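Local structure of acyl-CoA thioesterase II TesB2 (Mycobacterium marinum, 3U0A) at the interface of chains A and B. The protein hydrolyses acyl-CoA thioesters to coenzyme A and the free acid, probably acting on fatty acyl-CoA in lipid metabolism. Residues are numbered along the deposited sequence; one frame, centred on the assembly and turned at random. Chains: chain A/B, Acyl-CoA thioesterase II TesB2.

Contact 1: the interface of chains A and B. Residues chain A 119, 228-229, 264; chain B 245-246, 250, 252.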
loop_
_atom_site.group_PDB
_atom_site.type_symbol
_atom_site.label_atom_id
_atom_site.label_comp_id
_atom_site.label_asym_id
_atom_site.label_seq_id
_atom_site.Cartn_x
_atom_site.Cartn_y
_atom_site.Cartn_z
ATOM N N HIS A 119 -11.032 14.814 -7.714
ATOM C CA HIS A 119 -9.834 15.664 -7.754
ATOM C C HIS A 119 -8.629 14.827 -8.079
ATOM O O HIS A 119 -8.683 13.584 -7.975
ATOM C CB HIS A 119 -9.621 16.423 -6.432
ATOM C CG HIS A 119 -9.437 15.531 -5.232
ATOM N ND1 HIS A 119 -10.423 15.250 -4.386
ATOM C CD2 HIS A 119 -8.324 14.889 -4.757
ATOM C CE1 HIS A 119 -9.957 14.453 -3.429
ATOM N NE2 HIS A 119 -8.677 14.241 -3.657
ATOM N N MET A 228 -6.810 3.967 -10.634
ATOM C CA MET A 228 -7.824 5.024 -10.500
ATOM C C MET A 228 -8.596 5.384 -11.799
ATOM O O MET A 228 -9.790 5.580 -11.757
ATOM C CB MET A 228 -7.180 6.294 -9.933
ATOM C CG MET A 228 -6.855 6.277 -8.450
ATOM S SD MET A 228 -5.088 6.301 -8.001
ATOM C CE MET A 228 -4.368 7.475 -9.132
ATOM N N ARG A 229 -7.916 5.514 -12.936
ATOM C CA ARG A 229 -8.576 5.964 -14.182
ATOM C C ARG A 229 -8.059 5.140 -15.328
ATOM O O ARG A 229 -6.969 4.579 -15.259
ATOM C CB ARG A 229 -8.287 7.444 -14.465
ATOM C CG ARG A 229 -8.957 8.395 -13.496
ATOM C CD ARG A 229 -8.302 9.765 -13.548
ATOM N NE ARG A 229 -8.810 10.653 -12.501
ATOM C CZ ARG A 229 -8.257 10.851 -11.296
ATOM N NH1 ARG A 229 -7.125 10.252 -10.921
ATOM N NH2 ARG A 229 -8.860 11.668 -10.444
ATOM N N LEU A 264 -3.809 11.428 -13.828
ATOM C CA LEU A 264 -3.269 10.505 -12.834
ATOM C C LEU A 264 -4.109 9.231 -12.884
ATOM O O LEU A 264 -5.308 9.278 -12.651
ATOM C CB LEU A 264 -3.314 11.154 -11.429
ATOM C CG LEU A 264 -3.024 10.277 -10.225
ATOM C CD1 LEU A 264 -1.636 9.669 -10.298
ATOM C CD2 LEU A 264 -3.158 11.128 -8.993
ATOM N N SER B 245 -5.884 11.686 -5.192
ATOM C CA SER B 245 -6.929 11.383 -6.168
ATOM C C SER B 245 -8.275 10.987 -5.541
ATOM O O SER B 245 -8.320 10.382 -4.480
ATOM C CB SER B 245 -6.466 10.273 -7.106
ATOM O OG SER B 245 -7.518 9.889 -7.981
ATOM N N ALA B 246 -9.356 11.359 -6.218
ATOM C CA ALA B 246 -10.724 10.899 -5.903
ATOM C C ALA B 246 -11.524 10.785 -7.189
ATOM O O ALA B 246 -11.378 11.621 -8.099
ATOM C CB ALA B 246 -11.425 11.840 -4.958
ATOM N N ARG B 250 -14.527 6.740 -4.909
ATOM C CA ARG B 250 -13.436 6.421 -3.988
ATOM C C ARG B 250 -12.511 7.631 -3.896
ATOM O O ARG B 250 -12.538 8.492 -4.770
ATOM C CB ARG B 250 -12.627 5.190 -4.467
ATOM C CG ARG B 250 -13.468 3.954 -4.784
ATOM C CD ARG B 250 -12.638 2.725 -5.186
ATOM N NE ARG B 250 -11.634 3.040 -6.187
ATOM C CZ ARG B 250 -11.873 3.293 -7.465
ATOM N NH1 ARG B 250 -13.092 3.266 -7.928
ATOM N NH2 ARG B 250 -10.873 3.569 -8.286
ATOM N N LEU B 252 -8.150 8.172 -2.544
ATOM C CA LEU B 252 -6.921 7.639 -2.036
ATOM C C LEU B 252 -6.286 8.670 -1.134
ATOM O O LEU B 252 -6.287 9.838 -1.443
ATOM C CB LEU B 252 -5.976 7.325 -3.189
ATOM C CG LEU B 252 -4.727 6.519 -2.808
ATOM C CD1 LEU B 252 -5.025 5.152 -2.186
ATOM C CD2 LEU B 252 -3.874 6.349 -4.058
#

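Contact 2: the interface of chains A and B. Residues chain A 244-245, 252; chain B 119-120, 228-229, 264, 267.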
loop_
_atom_site.group_PDB
_atom_site.type_symbol
_atom_site.label_atom_id
_atom_site.label_comp_id
_atom_site.label_asym_id
_atom_site.label_seq_id
_atom_site.Cartn_x
_atom_site.Cartn_y
_atom_site.Cartn_z
ATOM N N PRO A 244 11.130 7.442 -0.262
ATOM C CA PRO A 244 11.149 8.359 0.862
ATOM C C PRO A 244 12.048 7.889 1.995
ATOM O O PRO A 244 12.387 8.679 2.861
ATOM C CB PRO A 244 9.691 8.421 1.288
ATOM C CG PRO A 244 9.091 7.169 0.809
ATOM C CD PRO A 244 9.814 6.800 -0.434
ATOM N N SER A 245 12.459 6.634 2.002
ATOM C CA SER A 245 13.207 6.118 3.152
ATOM C C SER A 245 13.878 4.814 2.824
ATOM O O SER A 245 13.377 4.055 2.046
ATOM C CB SER A 245 12.255 5.940 4.348
ATOM O OG SER A 245 12.937 5.670 5.537
ATOM N N LEU A 252 11.801 1.731 1.077
ATOM C CA LEU A 252 10.463 1.936 0.652
ATOM C C LEU A 252 10.497 2.828 -0.549
ATOM O O LEU A 252 11.289 3.768 -0.618
ATOM C CB LEU A 252 9.665 2.602 1.747
ATOM C CG LEU A 252 8.162 2.655 1.536
ATOM C CD1 LEU A 252 7.609 1.233 1.408
ATOM C CD2 LEU A 252 7.534 3.431 2.679
ATOM N N HIS B 119 18.487 6.347 3.934
ATOM C CA HIS B 119 18.139 7.698 3.595
ATOM C C HIS B 119 16.765 8.055 4.128
ATOM O O HIS B 119 16.045 7.203 4.623
ATOM C CB HIS B 119 18.260 7.927 2.078
ATOM C CG HIS B 119 17.384 7.041 1.244
ATOM N ND1 HIS B 119 17.886 6.098 0.421
ATOM C CD2 HIS B 119 15.994 6.998 1.093
ATOM C CE1 HIS B 119 16.870 5.466 -0.213
ATOM N NE2 HIS B 119 15.714 6.013 0.199
ATOM N N GLN B 120 16.402 9.333 4.035
ATOM C CA GLN B 120 15.114 9.809 4.521
ATOM C C GLN B 120 14.700 11.146 3.923
ATOM O O GLN B 120 15.476 12.081 3.947
ATOM C CB GLN B 120 15.187 9.961 6.023
ATOM C CG GLN B 120 13.822 9.924 6.627
ATOM C CD GLN B 120 13.779 10.569 7.978
ATOM O OE1 GLN B 120 13.954 9.892 8.981
ATOM N NE2 GLN B 120 13.542 11.883 8.018
ATOM N N MET B 228 9.097 2.025 10.096
ATOM C CA MET B 228 10.495 2.211 9.732
ATOM C C MET B 228 11.422 2.546 10.904
ATOM O O MET B 228 12.579 2.166 10.875
ATOM C CB MET B 228 10.612 3.312 8.670
ATOM C CG MET B 228 10.336 2.855 7.239
ATOM S SD MET B 228 9.474 4.110 6.256
ATOM C CE MET B 228 7.790 3.837 6.777
ATOM N N ARG B 229 10.931 3.303 11.891
ATOM C CA ARG B 229 11.769 3.822 12.978
ATOM C C ARG B 229 11.015 3.864 14.299
ATOM O O ARG B 229 9.769 3.924 14.317
ATOM C CB ARG B 229 12.255 5.235 12.655
ATOM C CG ARG B 229 13.312 5.270 11.589
ATOM C CD ARG B 229 13.745 6.682 11.210
ATOM N NE ARG B 229 14.518 6.661 9.959
ATOM C CZ ARG B 229 14.009 6.631 8.713
ATOM N NH1 ARG B 229 12.703 6.642 8.478
ATOM N NH2 ARG B 229 14.827 6.593 7.678
ATOM N N LEU B 264 11.169 10.086 10.192
ATOM C CA LEU B 264 10.050 9.345 9.574
ATOM C C LEU B 264 9.819 7.986 10.282
ATOM O O LEU B 264 10.602 7.055 10.137
ATOM C CB LEU B 264 10.320 9.131 8.069
ATOM C CG LEU B 264 9.182 8.594 7.175
ATOM C CD1 LEU B 264 7.894 9.407 7.291
ATOM C CD2 LEU B 264 9.657 8.594 5.724
ATOM N N ALA B 267 4.892 5.119 7.196
ATOM C CA ALA B 267 4.163 5.621 6.047
ATOM C C ALA B 267 2.855 4.868 5.961
ATOM O O ALA B 267 2.780 3.700 6.301
ATOM C CB ALA B 267 4.972 5.436 4.776
#

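Contact 1: the interface of chains A and B
A short antiparallel bridge between A:His119 and B:Ala246, with an arginine-serine clasp beside it, joins two copies of the protein in this two-fold symmetric homodimer interface, which may be one of the contacts of the homotetramer. The bridge is reciprocal: the amide N of B:Ala246 gives a hydrogen bond of 2.9 Å to A:His119 O, and A:His119 N returns one of 3.2 Å to B:Ala246 O. It also brings side chains together. At A:His119 a chi1 of 60° sets the imidazole over both the N and the carbonyl carbon of its own backbone, and one face of the ring receives the B:Ala246 methyl, whose CB is 3.7 Å from the ring centroid and displaced towards the rim.

B:Ser245 points the other way. Its OG, turned anti to its own backbone N (chi1 175°), takes a hydrogen bond of 3.0 Å from A:Arg229 NH1, the hydroxyl standing 32° out of the guanidinium plane; the approach of NH2 is weak. The same NH1 donates at 2.7 Å to A:Leu264 O within its own chain, a second-shell bond that probably helps to hold the guanidinium for the serine.

Apolar groups complete the patch. The bent A:Met228 side chain crosses that of B:Leu252 at about a right angle, SD lying 4.1 Å from B:Leu252 CD2, while the methionine CE rests 4.0 Å from the CB of B:Ser245.

Contact 2: the interface of chains A and B
The guanidinium group of B:Arg229 grips the hydroxyl of A:Ser245 end-on in this homodimer interface of a TesB-type thioesterase, a family built on the double hotdog fold. Both terminal nitrogens of the arginine converge on one acceptor: NH2 donates to A:Ser245 OG at 3.0 Å and NH1 to the same OG at 3.1 Å. The oxygen lies 17° out of the guanidinium plane for either bond, so it meets the fork of the group and not its face. The serine reaches this place because OG is anti to its backbone N (chi1 -170°), which aims it away from strand 237-247 and into chain B.

Groups of chain B fix the arginine from other directions. B:Leu264 O accepts from NH1 at 2.7 Å, in the plane of the guanidinium, and the donor falls on a lone pair in the carbonyl plane. Over the centre of one guanidinium face stands the amide oxygen OE1 of B:Gln120, 3.3 Å above the plane, where its partial negative charge may help to steady the cation. That oxygen also accepts a nearly straight hydrogen bond from B:Leu264 N (175° at H), although the donor sits well above the amide plane instead of on a lone pair.

Around the serine, sulfur and hydrocarbon close in. B:Met228, bent at chi2 and chi3, brings SD to 3.8 Å from A:Ser245 CB, and its side chain runs at about a right angle to that of A:Leu252. The leucine branch CD2 in turn touches the B:Ala267 methyl, CD2 to CB 3.9 Å. On the backbone side of the serine, the B:His119 imidazole brings CD2 to 3.6 Å from A:Ser245 CA. Next to it A:Ser245 and B:Gln120 form an antiparallel beta bridge, and A:Pro244 O approaches B:Gln120 CA at 3.4 Å.

Contact 1 and contact 2, whose C-alpha centres are about 24 Å apart, lie within one two-fold symmetric interface and use largely the same residues with the chains exchanged: 119, 228, 229 and 264 from one copy meet 245 and 252 from the other. Each chain therefore offers strands 237-247 and 250-259 at one end, and the 228-229 loop with strands 119-120 and 264-275 at the other. The two beta bridges, 119 with 246 in contact 1 and 120 with 245 in contact 2, are neighbouring rungs of the same antiparallel register. Anchoring at two separated points may help to limit rocking of the subunits.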